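Local coordinates for protein monoglyceride lipase (Saccharomyces cerevisiae, PDB 4ZWN) that hydrolyses monoacylglycerols to free fatty acids and glycerol, prefers monounsaturated monoglycerides, and also takes part in the breakdown of fatty acid ethyl esters, at residues 247-251 and 252-256; 232-235 and 236-239. The protein carries 2 engineered substitutions. One frame throughout, in Å; residues are numbered along the deposited sequence.

In the fold
Helix 233-248 connects the two contacts of this alpha/beta hydrolase, and both lie at its ends. Interaction 2 comes first along the chain, at the N-terminal start, where strand 231-232 of a two-stranded antiparallel sheet runs into the helix. Interaction 1 follows at the C-terminal end, where a short loop leads into helix 253-257, ahead of strand 264-269 of the central sheet. Their centres are about 22 Å apart. The nearest atoms of the two are about 10 Å apart. Interaction 2 is mostly buried and approaches the catalytic centre through Phe239; interaction 1 lies farther out, away from it. At each helix end a side chain accepts from a nearby backbone N: Ser232 OG, Asn249 OD1.

Interaction 1: residues 247-251 and 252-256; sequences YKNEN and NYIQK
Asn249, the first residue beyond helix 233-248, meets Ile254 and Gln255 across the short link to helix 253-257, a local contact that illustrates how one buried amide can tie a helix end to the start of the next helix. With positive phi it leaves the helical path. Its CG stands anti to the backbone N (chi1 -165°), which carries the amide towards the first turn of helix 253-257. There Asn249 OD1 accepts a nearly straight hydrogen bond from Ile254 N, 2.9 Å away, with the donor in the carbonyl plane. Asn249 OD1 lies 3.2 Å from CG1 of Ile254, whose side chain crosses that of the asparagine at about a right angle. The other half of the amide is used as well: Asn249 ND2 donates to Gln255 OE1 at 3.0 Å, and the two amide planes are only 10° apart. A bend at chi2 (89°) brings the glutamine's amide back to this meeting. Replacing Asn249 with a leucine would probably leave Ile254 N and Gln255 OE1 without these partners and let the glutamine amide turn more freely. Along the link, weak backbone bonds run from Asn252 N to Asn249 O and from Tyr253 N to Glu250 O. Helix 277-286 packs alongside, Lys282 and Asp286 touching Asn249, Phe283 and Asp286 touching Ile254. Asn251 contributes mainly through its backbone carbonyl, reached by Lys256 from the first turn of helix 253-257: Lys256 CE lies 3.4 Å from Asn251 O, and Lys256 NZ makes a weak hydrogen bond to that oxygen at 3.3 Å.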
# COMPACT_ATOMS: atom_id res chain seq x y z
N TYR A 247 3.49 -2.93 16.37
CA TYR A 247 4.81 -3.40 16.81
C TYR A 247 4.85 -3.65 18.31
O TYR A 247 5.46 -4.62 18.77
CB TYR A 247 5.89 -2.40 16.42
CG TYR A 247 7.28 -2.87 16.79
CD1 TYR A 247 7.87 -3.92 16.09
CD2 TYR A 247 7.99 -2.29 17.83
CE1 TYR A 247 9.14 -4.36 16.42
CE2 TYR A 247 9.26 -2.73 18.16
CZ TYR A 247 9.82 -3.77 17.46
OH TYR A 247 11.08 -4.21 17.78
N LYS A 248 4.21 -2.77 19.07
CA LYS A 248 4.15 -2.93 20.51
C LYS A 248 3.21 -4.08 20.86
O LYS A 248 3.49 -4.87 21.77
CB LYS A 248 3.70 -1.63 21.17
CG LYS A 248 2.89 -1.83 22.45
CD LYS A 248 2.82 -0.56 23.27
CE LYS A 248 4.13 -0.32 24.01
NZ LYS A 248 4.41 -1.41 24.98
N ASN A 249 2.10 -4.19 20.13
CA ASN A 249 1.11 -5.24 20.34
C ASN A 249 0.67 -5.34 21.79
O ASN A 249 0.74 -6.41 22.40
CB ASN A 249 1.65 -6.59 19.86
CG ASN A 249 0.55 -7.64 19.72
OD1 ASN A 249 -0.61 -7.31 19.49
ND2 ASN A 249 0.92 -8.91 19.86
N GLU A 250 0.23 -4.22 22.34
CA GLU A 250 -0.15 -4.13 23.74
C GLU A 250 -1.40 -4.96 24.02
O GLU A 250 -2.40 -4.84 23.32
CB GLU A 250 -0.37 -2.67 24.14
CG GLU A 250 -0.55 -2.44 25.63
CD GLU A 250 -0.63 -0.96 25.98
OE1 GLU A 250 -0.66 -0.13 25.05
OE2 GLU A 250 -0.66 -0.64 27.19
N ASN A 251 -1.31 -5.79 25.06
CA ASN A 251 -2.40 -6.68 25.46
C ASN A 251 -2.91 -7.55 24.32
O ASN A 251 -4.11 -7.75 24.17
CB ASN A 251 -3.55 -5.88 26.06
CG ASN A 251 -3.21 -5.32 27.43
OD1 ASN A 251 -3.21 -4.10 27.63
ND2 ASN A 251 -2.92 -6.20 28.37
N ASN A 252 -1.97 -8.08 23.53
CA ASN A 252 -2.28 -8.99 22.43
C ASN A 252 -3.36 -8.47 21.50
O ASN A 252 -4.30 -9.19 21.16
CB ASN A 252 -2.68 -10.36 22.98
CG ASN A 252 -1.50 -11.15 23.48
OD1 ASN A 252 -0.36 -10.79 23.19
ND2 ASN A 252 -1.76 -12.22 24.21
N TYR A 253 -3.22 -7.21 21.09
CA TYR A 253 -4.17 -6.59 20.18
C TYR A 253 -4.34 -7.40 18.90
O TYR A 253 -5.45 -7.60 18.42
CB TYR A 253 -3.74 -5.17 19.84
CG TYR A 253 -4.63 -4.51 18.82
CD1 TYR A 253 -5.85 -3.95 19.19
CD2 TYR A 253 -4.25 -4.44 17.49
CE1 TYR A 253 -6.67 -3.35 18.25
CE2 TYR A 253 -5.06 -3.83 16.54
CZ TYR A 253 -6.27 -3.29 16.93
OH TYR A 253 -7.08 -2.69 16.00
N ILE A 254 -3.22 -7.87 18.36
CA ILE A 254 -3.23 -8.60 17.11
C ILE A 254 -3.93 -9.95 17.26
O ILE A 254 -4.83 -10.27 16.48
CB ILE A 254 -1.80 -8.82 16.57
CG1 ILE A 254 -1.13 -7.46 16.34
CG2 ILE A 254 -1.83 -9.64 15.29
CD1 ILE A 254 0.28 -7.55 15.81
N GLN A 255 -3.54 -10.72 18.28
CA GLN A 255 -4.13 -12.03 18.51
C GLN A 255 -5.64 -11.97 18.72
O GLN A 255 -6.37 -12.86 18.30
CB GLN A 255 -3.49 -12.71 19.73
CG GLN A 255 -2.03 -13.10 19.54
CD GLN A 255 -1.07 -12.00 19.92
OE1 GLN A 255 -1.44 -10.82 19.95
NE2 GLN A 255 0.17 -12.37 20.21
N LYS A 256 -6.11 -10.90 19.35
CA LYS A 256 -7.52 -10.78 19.72
C LYS A 256 -8.40 -10.26 18.59
O LYS A 256 -9.57 -10.64 18.48
CB LYS A 256 -7.67 -9.87 20.94
CG LYS A 256 -7.11 -10.44 22.23
CD LYS A 256 -7.29 -9.46 23.37
CE LYS A 256 -6.61 -9.95 24.64
NZ LYS A 256 -6.78 -8.97 25.75

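Interaction 2: residues 232-235 and 236-239; sequences SFRQ and IHDF
The contact of Arg234 with His237 and Asp238 is a local salt-bridge cluster on the first turns of helix 233-248, an example of side chains three and four residues apart gathering on one side of a helix. Arg234 NH1 meets Asp238 OD1 at 2.8 Å in a hydrogen-bonded salt bridge, on the syn side of the carboxylate, and that oxygen lies almost in the guanidinium plane. The arginine can fold back this way because its chain bends at chi2 (38°) and chi3 (62°). Asp238 OD1 takes a second donor, His237 ND1 at 3.1 Å, approaching nearly along the C-O axis, with the oxygen close to the plane of the imidazole. Two donors thus grip one oxygen, while OD2 accepts from the backbone N of Glu113; the cluster probably steadies the carboxylate's negative charge. The arginine and histidine side chains run side by side, pointing the same way, with the guanidinium and ring planes 71° apart. At the helix start, Ser232 is the N-cap: its OG accepts from Gln235 N at 3.0 Å and also bonds with Gly109 O. Ile236 N bonds to Ser232 O, and the isoleucine's CG1 packs 3.1 Å from that oxygen. One turn on, Phe239 CD2 sits 3.1 Å from Gln235 O, and the aromatic side chain comes within about 8 Å of that of Ser144, the inferred nucleophile. Helix 185-191 packs against this end of helix 233-248: Ala189 touches Phe233, Gln186 and Pro190 touch Ile236, and Pro190 touches His237, while Ile201 of strand 200-201 lies against Phe233 and Ile236.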
# COMPACT_ATOMS: atom_id res chain seq x y z
N SER A 232 1.03 16.57 6.54
CA SER A 232 0.74 17.30 7.77
C SER A 232 1.20 16.51 8.99
O SER A 232 1.31 15.28 8.93
CB SER A 232 -0.76 17.58 7.89
OG SER A 232 -1.48 16.40 8.20
N PHE A 233 1.48 17.20 10.08
CA PHE A 233 1.88 16.54 11.32
C PHE A 233 0.82 15.55 11.78
O PHE A 233 1.13 14.48 12.28
CB PHE A 233 2.16 17.57 12.43
CG PHE A 233 3.49 18.26 12.31
CD1 PHE A 233 4.28 18.09 11.18
CD2 PHE A 233 3.96 19.07 13.33
CE1 PHE A 233 5.50 18.72 11.07
CE2 PHE A 233 5.18 19.70 13.23
CZ PHE A 233 5.96 19.53 12.10
N ARG A 234 -0.45 15.92 11.59
CA ARG A 234 -1.56 15.06 11.98
C ARG A 234 -1.54 13.77 11.17
O ARG A 234 -1.65 12.68 11.72
CB ARG A 234 -2.90 15.79 11.83
CG ARG A 234 -4.15 14.98 12.19
CD ARG A 234 -3.96 14.06 13.39
NE ARG A 234 -3.66 14.76 14.64
CZ ARG A 234 -3.17 14.17 15.72
NH1 ARG A 234 -2.92 12.86 15.71
NH2 ARG A 234 -2.92 14.87 16.82
N GLN A 235 -1.38 13.91 9.85
CA GLN A 235 -1.29 12.76 8.96
C GLN A 235 -0.12 11.86 9.34
O GLN A 235 -0.28 10.65 9.51
CB GLN A 235 -1.14 13.22 7.51
CG GLN A 235 -0.91 12.07 6.53
CD GLN A 235 -0.44 12.54 5.17
OE1 GLN A 235 0.32 13.50 5.06
NE2 GLN A 235 -0.89 11.86 4.12
N ILE A 236 1.06 12.47 9.48
CA ILE A 236 2.28 11.73 9.78
C ILE A 236 2.20 11.00 11.12
O ILE A 236 2.54 9.82 11.20
CB ILE A 236 3.50 12.67 9.77
CG1 ILE A 236 3.67 13.28 8.37
CG2 ILE A 236 4.76 11.93 10.17
CD1 ILE A 236 4.68 14.39 8.31
N HIS A 237 1.74 11.70 12.15
CA HIS A 237 1.58 11.09 13.47
C HIS A 237 0.68 9.86 13.41
O HIS A 237 0.97 8.84 14.03
CB HIS A 237 0.98 12.10 14.45
CG HIS A 237 0.61 11.52 15.78
ND1 HIS A 237 -0.59 10.87 16.00
CD2 HIS A 237 1.27 11.50 16.96
CE1 HIS A 237 -0.64 10.47 17.26
NE2 HIS A 237 0.47 10.85 17.86
N ASP A 238 -0.40 9.98 12.65
CA ASP A 238 -1.42 8.94 12.64
C ASP A 238 -0.95 7.65 11.98
O ASP A 238 -1.30 6.57 12.45
CB ASP A 238 -2.68 9.47 11.96
CG ASP A 238 -3.48 10.38 12.87
OD1 ASP A 238 -2.96 10.71 13.96
OD2 ASP A 238 -4.61 10.76 12.51
N PHE A 239 -0.17 7.73 10.91
CA PHE A 239 0.31 6.49 10.32
C PHE A 239 1.59 6.01 11.00
O PHE A 239 1.94 4.84 10.91
CB PHE A 239 0.48 6.59 8.79
CG PHE A 239 1.48 7.63 8.31
CD1 PHE A 239 2.82 7.53 8.61
CD2 PHE A 239 1.06 8.66 7.48
CE1 PHE A 239 3.73 8.47 8.14
CE2 PHE A 239 1.96 9.59 7.00
CZ PHE A 239 3.29 9.49 7.33